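PDB 1HJQ: beta-1,4-galactanase, which hydrolyses the beta-1,4-galactosidic linkages of type I arabinogalactans, as a clan GH-A enzyme of glycoside hydrolase family 53. Local coordinates for residues Y22-V25 against N26-K30; G199-M203 against S204-M208; F259-D262 against V263-V266. All coordinates share one frame; numbering follows the deposited sequence.

In the fold
The three contacts are local turns spread around the periphery of one TIM barrel, eight parallel strands closed in order along the chain. Interaction 1 comes first, between helix 12-17 and helix 32-38. Interaction 2 joins helix 185-198 to strand 208-212, and interaction 3 lies between strand 240-245, which ends at the nucleophile Glu245, and helix 270-286. None touches another. The centres of interactions 1 and 2, on opposite sides of the chain's centre, are about 43 Å apart. Interaction 3 has its centre about 31 Å from that of interaction 1 and about 36 Å from that of interaction 2. They illustrate how connecting loops of a barrel are shaped by their own short-range bonds.

Interaction 1. Residues Y22-V25 against N26-K30; sequences YKNV and NGQEK
Asn24 and Gln28 close a small hairpin-like loop with a single antiparallel bridge, a type I turn from Asn24 to Gly27 followed by a G1-type bulge, before helix 32-38. Gly27 N bonds to Asn24 O (3.1 Å), and Asn24 N to Gln28 O (3.2 Å). Lys23 and Glu29 form a non-hydrogen-bonded pair, framed by that second bond and by Lys30 N bonding to Tyr22 O (3.1 Å).

The side chain of Asn24 organises the bend. With chi1 at 50°, CG sits between the backbone N and the carbonyl carbon, and OD1 is swung over the turn. There it accepts Asn26 N at 2.9 Å, an Asx turn, and Gln28 N at 3.2 Å, from opposite faces of the amide. ND2 makes only a weak bond to Gln28 OE1; its stronger partner is Glu38, which also forms a salt bridge with Lys30.

With chi1 at -50°, Lys23 CG lies beside its backbone N and packs against Glu29 CB; the bend at chi2 then takes the chain away, and NZ bonds to Arg21 O. Glu29 extends toward the guanidinium of Arg21. At the open end, one water accepts from Tyr22 N (3.0 Å) and donates to Lys30 O (2.8 Å).

Interaction 2. Residues G199-M203 against S204-M208; sequences GPFEM and SDFDM
Glu202 and Asp205 hold each other across one tight turn of the chain, in the loop that carries helix 185-198 into strand 208-212 of the TIM barrel. Two hydrogen bonds tie the pair. Asp205 N reaches Glu202 O at 2.9 Å, approaching from above the carbonyl plane, and the carboxylate answers by taking Glu202 N on OD2 at 2.6 Å. The side chain is well placed for this: chi1 of -73° sets CG beside its own backbone N, and OD2 is met on its anti side, 34° out of the carboxylate plane. OD2 is also hydrogen-bonded to His158 ND1, and OD1 accepts from Trp162 NE1, so the loop is moored to helix 150-165.

The apolar part rests on two phenylalanines. Their rings are nearly parallel, 21° apart, but offset until they barely overlap. Phe201 CE2 lies over one face of Phe206, and the neighbouring Phe201 CZ is 3.7 Å from Phe206 CD1. Asp205 CB approaches the Phe201 ring obliquely, along its CD1-CE1 side, 3.6 Å from CE1. Leu196 and Val177 touch both rings, joining the loop to the preceding helix and to strand 174-179.

Charge enters in two ways. Lys239 makes a cation-pi contact with Phe206, while its NZ bonds to Met203 O and Phe206 O. Against this, Glu202 OE2 stands 4.5 Å from Asp205 OD2, the two carboxylate planes almost perpendicular. With Glu202 N, Trp162 NE1 and His158 ND1 bonded to its oxygens, Asp205 would probably remain ionised despite that like-charged neighbour, a buried carboxylate paid for by directed hydrogen bonds.

Interaction 3. Residues F259-D262 against V263-V266; sequences FPAD and VRNV
Val263 N bonds to Pro260 O at 3.1 Å, folding the chain back once, and Val263 then begins a type I beta turn closed by Val266 N on Val263 O (2.9 Å), so two bends follow in quick succession in the loop between strand 240-245 and helix 270-286.

Arg264 carries most of the contact on the outer side. Its chain runs extended from CG to NE, back along the preceding residues, and the guanidinium meets Phe259 O side-on with NE and NH2. The bond from Arg264 NH2 to Phe259 O is 3.0 Å and lies nearly along the C=O axis; the NE bond is modelled very short, and its exact length is doubtful. The oxygen sits close to the guanidinium plane, while Ala261 CB lies over the centre of one face, 3.9 Å above it. Farther on, Asn265 ND2 donates to Asp262 O (3.1 Å) from above the carbonyl plane, a second backbone oxygen taken by a side chain.

Val263 is buried. Its CG2 packs on Pro260 CD at 3.9 Å and approaches the ring of Phe259 at the edge; that ring in turn meets Phe268 edge-to-face. Asp262 lies alongside Val263, pointing the same way, with OD1 next to CG1 and OD2 accepting from Leu223 N. Exchanging Asp262 for an alanine would remove that carboxylate and is likely to leave Leu223 N without this acceptor and one side of Val263 uncovered.

The chemistry divides the work: the backbone closes both bends itself, and the Arg264 and Asn265 side chains add bonds to the carbonyls of Phe259 and Asp262, while apolar groups pack the buried side.

Interaction 1. Residues Y22-V25 against N26-K30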
# COMPACT_ATOMS: atom_id res chain seq x y z
N TYR A 22 -10.12 -17.90 -9.79
CA TYR A 22 -8.74 -18.13 -9.37
C TYR A 22 -8.49 -19.56 -8.92
O TYR A 22 -9.38 -20.23 -8.40
CB TYR A 22 -8.39 -17.17 -8.23
CG TYR A 22 -8.39 -15.72 -8.64
CD1 TYR A 22 -7.39 -15.21 -9.48
CD2 TYR A 22 -9.40 -14.85 -8.21
CE1 TYR A 22 -7.39 -13.87 -9.87
CE2 TYR A 22 -9.41 -13.50 -8.60
CZ TYR A 22 -8.40 -13.02 -9.43
OH TYR A 22 -8.42 -11.70 -9.83
N LYS A 23 -7.26 -20.02 -9.11
CA LYS A 23 -6.86 -21.36 -8.71
C LYS A 23 -5.44 -21.27 -8.18
O LYS A 23 -4.71 -20.34 -8.53
CB LYS A 23 -6.87 -22.31 -9.91
CG LYS A 23 -8.15 -22.29 -10.75
CD LYS A 23 -8.18 -21.12 -11.73
CE LYS A 23 -9.48 -21.13 -12.50
NZ LYS A 23 -9.53 -20.05 -13.52
N ASN A 24 -5.04 -22.21 -7.34
CA ASN A 24 -3.67 -22.20 -6.85
C ASN A 24 -2.82 -22.77 -7.98
O ASN A 24 -3.31 -22.93 -9.10
CB ASN A 24 -3.53 -23.05 -5.58
CG ASN A 24 -4.14 -24.44 -5.71
OD1 ASN A 24 -4.15 -25.04 -6.79
ND2 ASN A 24 -4.63 -24.98 -4.60
N VAL A 25 -1.55 -23.06 -7.71
CA VAL A 25 -0.66 -23.59 -8.76
C VAL A 25 -1.12 -24.90 -9.35
O VAL A 25 -0.74 -25.25 -10.47
CB VAL A 25 0.78 -23.86 -8.24
CG1 VAL A 25 1.80 -23.34 -9.24
CG2 VAL A 25 0.98 -23.26 -6.88
N ASN A 26 -1.93 -25.63 -8.61
CA ASN A 26 -2.40 -26.94 -9.06
C ASN A 26 -3.70 -26.94 -9.83
O ASN A 26 -4.20 -28.00 -10.22
CB ASN A 26 -2.48 -27.87 -7.85
CG ASN A 26 -1.13 -28.09 -7.20
OD1 ASN A 26 -1.02 -28.25 -5.98
ND2 ASN A 26 -0.08 -28.12 -8.03
N GLY A 27 -4.26 -25.75 -10.06
CA GLY A 27 -5.49 -25.65 -10.81
C GLY A 27 -6.76 -25.81 -9.99
O GLY A 27 -7.86 -25.87 -10.54
N GLN A 28 -6.61 -25.88 -8.67
CA GLN A 28 -7.78 -26.02 -7.80
C GLN A 28 -8.43 -24.65 -7.58
O GLN A 28 -7.83 -23.75 -6.99
CB GLN A 28 -7.36 -26.64 -6.47
CG GLN A 28 -8.49 -26.84 -5.48
CD GLN A 28 -8.06 -27.62 -4.25
OE1 GLN A 28 -7.04 -27.30 -3.63
NE2 GLN A 28 -8.83 -28.64 -3.90
N GLU A 29 -9.65 -24.49 -8.08
CA GLU A 29 -10.39 -23.24 -7.95
C GLU A 29 -10.89 -22.99 -6.52
O GLU A 29 -11.39 -23.90 -5.87
CB GLU A 29 -11.59 -23.25 -8.91
CG GLU A 29 -12.36 -21.94 -8.93
CD GLU A 29 -13.43 -21.90 -10.01
OE1 GLU A 29 -13.14 -22.32 -11.16
OE2 GLU A 29 -14.55 -21.43 -9.73
N LYS A 30 -10.73 -21.77 -6.04
CA LYS A 30 -11.19 -21.38 -4.70
C LYS A 30 -11.16 -19.86 -4.61
O LYS A 30 -10.62 -19.19 -5.50
CB LYS A 30 -10.28 -21.94 -3.59
CG LYS A 30 -9.30 -23.01 -4.02
CD LYS A 30 -7.91 -22.68 -3.51
CE LYS A 30 -7.58 -23.40 -2.23
NZ LYS A 30 -6.88 -24.70 -2.49
O HOH W 1 -12.08 -17.92 -7.48

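Interaction 2. Residues G199-M203 against S204-M208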
# COMPACT_ATOMS: atom_id res chain seq x y z
N GLY A 199 4.65 20.98 13.72
CA GLY A 199 4.15 20.93 15.08
C GLY A 199 2.85 20.14 15.24
O GLY A 199 2.77 19.27 16.10
N PRO A 200 1.82 20.42 14.42
CA PRO A 200 0.55 19.71 14.52
C PRO A 200 0.66 18.18 14.42
O PRO A 200 0.02 17.46 15.19
CB PRO A 200 -0.26 20.31 13.38
CG PRO A 200 0.26 21.71 13.31
CD PRO A 200 1.74 21.48 13.40
N PHE A 201 1.45 17.69 13.47
CA PHE A 201 1.63 16.24 13.33
C PHE A 201 2.81 15.82 14.19
O PHE A 201 3.96 16.09 13.86
CB PHE A 201 1.91 15.88 11.87
CG PHE A 201 1.81 14.41 11.59
CD1 PHE A 201 0.69 13.69 11.99
CD2 PHE A 201 2.80 13.75 10.88
CE1 PHE A 201 0.56 12.34 11.68
CE2 PHE A 201 2.69 12.40 10.56
CZ PHE A 201 1.56 11.69 10.97
N GLU A 202 2.51 15.16 15.30
CA GLU A 202 3.54 14.75 16.25
C GLU A 202 4.12 13.37 16.03
O GLU A 202 3.51 12.52 15.38
CB GLU A 202 2.99 14.83 17.66
CG GLU A 202 2.22 16.11 17.95
CD GLU A 202 1.90 16.27 19.42
OE1 GLU A 202 2.86 16.40 20.22
OE2 GLU A 202 0.71 16.25 19.78
N MET A 203 5.29 13.15 16.60
CA MET A 203 5.96 11.87 16.49
C MET A 203 5.11 10.74 17.05
O MET A 203 5.19 9.61 16.56
CB MET A 203 7.30 11.92 17.23
CG MET A 203 8.32 12.83 16.59
SD MET A 203 8.59 12.39 14.87
CE MET A 203 9.43 10.81 15.09
N SER A 204 4.30 11.03 18.05
CA SER A 204 3.45 9.99 18.64
C SER A 204 2.15 9.78 17.87
O SER A 204 1.34 8.94 18.25
CB SER A 204 3.15 10.33 20.10
OG SER A 204 2.47 11.56 20.24
N ASP A 205 1.95 10.54 16.79
CA ASP A 205 0.73 10.42 15.99
C ASP A 205 0.77 9.28 14.99
O ASP A 205 -0.28 8.86 14.49
CB ASP A 205 0.42 11.72 15.23
CG ASP A 205 -0.10 12.82 16.14
OD1 ASP A 205 -0.81 12.51 17.11
OD2 ASP A 205 0.20 14.00 15.86
N PHE A 206 1.96 8.78 14.66
CA PHE A 206 2.04 7.66 13.72
C PHE A 206 3.05 6.62 14.15
O PHE A 206 3.91 6.89 14.98
CB PHE A 206 2.33 8.15 12.30
CG PHE A 206 3.71 8.67 12.08
CD1 PHE A 206 4.15 9.81 12.73
CD2 PHE A 206 4.55 8.06 11.15
CE1 PHE A 206 5.41 10.35 12.45
CE2 PHE A 206 5.80 8.59 10.87
CZ PHE A 206 6.23 9.74 11.52
N ASP A 207 2.94 5.43 13.58
CA ASP A 207 3.81 4.33 13.95
C ASP A 207 4.64 3.76 12.82
O ASP A 207 5.73 3.22 13.05
CB ASP A 207 2.97 3.21 14.56
CG ASP A 207 1.94 3.74 15.55
OD1 ASP A 207 2.35 4.31 16.58
OD2 ASP A 207 0.73 3.59 15.29
N MET A 208 4.14 3.87 11.60
CA MET A 208 4.86 3.31 10.48
C MET A 208 5.12 4.29 9.36
O MET A 208 4.43 5.31 9.22
CB MET A 208 4.10 2.11 9.90
CG MET A 208 3.78 0.99 10.89
SD MET A 208 3.02 -0.45 10.10
CE MET A 208 4.46 -1.26 9.44

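Interaction 3. Residues F259-D262 against V263-V266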
# COMPACT_ATOMS: atom_id res chain seq x y z
N PHE A 259 15.97 -0.46 -16.37
CA PHE A 259 15.82 -1.02 -15.04
C PHE A 259 17.09 -0.79 -14.22
O PHE A 259 18.15 -0.55 -14.77
CB PHE A 259 15.54 -2.52 -15.14
CG PHE A 259 14.08 -2.84 -15.33
CD1 PHE A 259 13.32 -2.18 -16.28
CD2 PHE A 259 13.47 -3.82 -14.55
CE1 PHE A 259 11.97 -2.48 -16.46
CE2 PHE A 259 12.13 -4.13 -14.72
CZ PHE A 259 11.37 -3.46 -15.68
N PRO A 260 16.98 -0.84 -12.88
CA PRO A 260 18.18 -0.63 -12.06
C PRO A 260 19.26 -1.66 -12.42
O PRO A 260 18.95 -2.82 -12.70
CB PRO A 260 17.65 -0.80 -10.64
CG PRO A 260 16.24 -0.27 -10.76
CD PRO A 260 15.77 -0.89 -12.05
N ALA A 261 20.52 -1.23 -12.41
CA ALA A 261 21.63 -2.11 -12.75
C ALA A 261 21.73 -3.37 -11.90
O ALA A 261 22.20 -4.41 -12.37
CB ALA A 261 22.94 -1.33 -12.67
N ASP A 262 21.30 -3.29 -10.65
CA ASP A 262 21.37 -4.45 -9.76
C ASP A 262 20.38 -5.56 -10.07
O ASP A 262 20.53 -6.67 -9.56
CB ASP A 262 21.20 -4.03 -8.30
CG ASP A 262 19.95 -3.20 -8.05
OD1 ASP A 262 18.96 -3.34 -8.81
OD2 ASP A 262 19.95 -2.41 -7.08
N VAL A 263 19.38 -5.29 -10.90
CA VAL A 263 18.39 -6.31 -11.23
C VAL A 263 18.27 -6.62 -12.72
O VAL A 263 17.40 -7.38 -13.13
CB VAL A 263 16.98 -5.94 -10.70
CG1 VAL A 263 17.02 -5.81 -9.18
CG2 VAL A 263 16.49 -4.66 -11.34
N ARG A 264 19.16 -6.03 -13.52
CA ARG A 264 19.15 -6.25 -14.97
C ARG A 264 19.51 -7.68 -15.34
O ARG A 264 19.52 -8.05 -16.52
CB ARG A 264 20.11 -5.27 -15.65
CG ARG A 264 19.71 -3.82 -15.43
CD ARG A 264 20.71 -2.84 -16.00
NE ARG A 264 20.34 -1.46 -15.68
CZ ARG A 264 21.05 -0.39 -15.99
NH1 ARG A 264 22.20 -0.52 -16.65
NH2 ARG A 264 20.62 0.82 -15.65
N ASN A 265 19.81 -8.49 -14.33
CA ASN A 265 20.17 -9.89 -14.54
C ASN A 265 18.97 -10.76 -14.22
O ASN A 265 18.91 -11.93 -14.61
CB ASN A 265 21.32 -10.27 -13.61
CG ASN A 265 21.07 -9.83 -12.17
OD1 ASN A 265 20.79 -10.65 -11.29
ND2 ASN A 265 21.15 -8.52 -11.93
N VAL A 266 18.01 -10.19 -13.48
CA VAL A 266 16.80 -10.90 -13.09
C VAL A 266 15.87 -11.00 -14.29
O VAL A 266 15.53 -10.00 -14.91
CB VAL A 266 16.09 -10.17 -11.93
CG1 VAL A 266 14.84 -10.93 -11.52
CG2 VAL A 266 17.05 -10.02 -10.75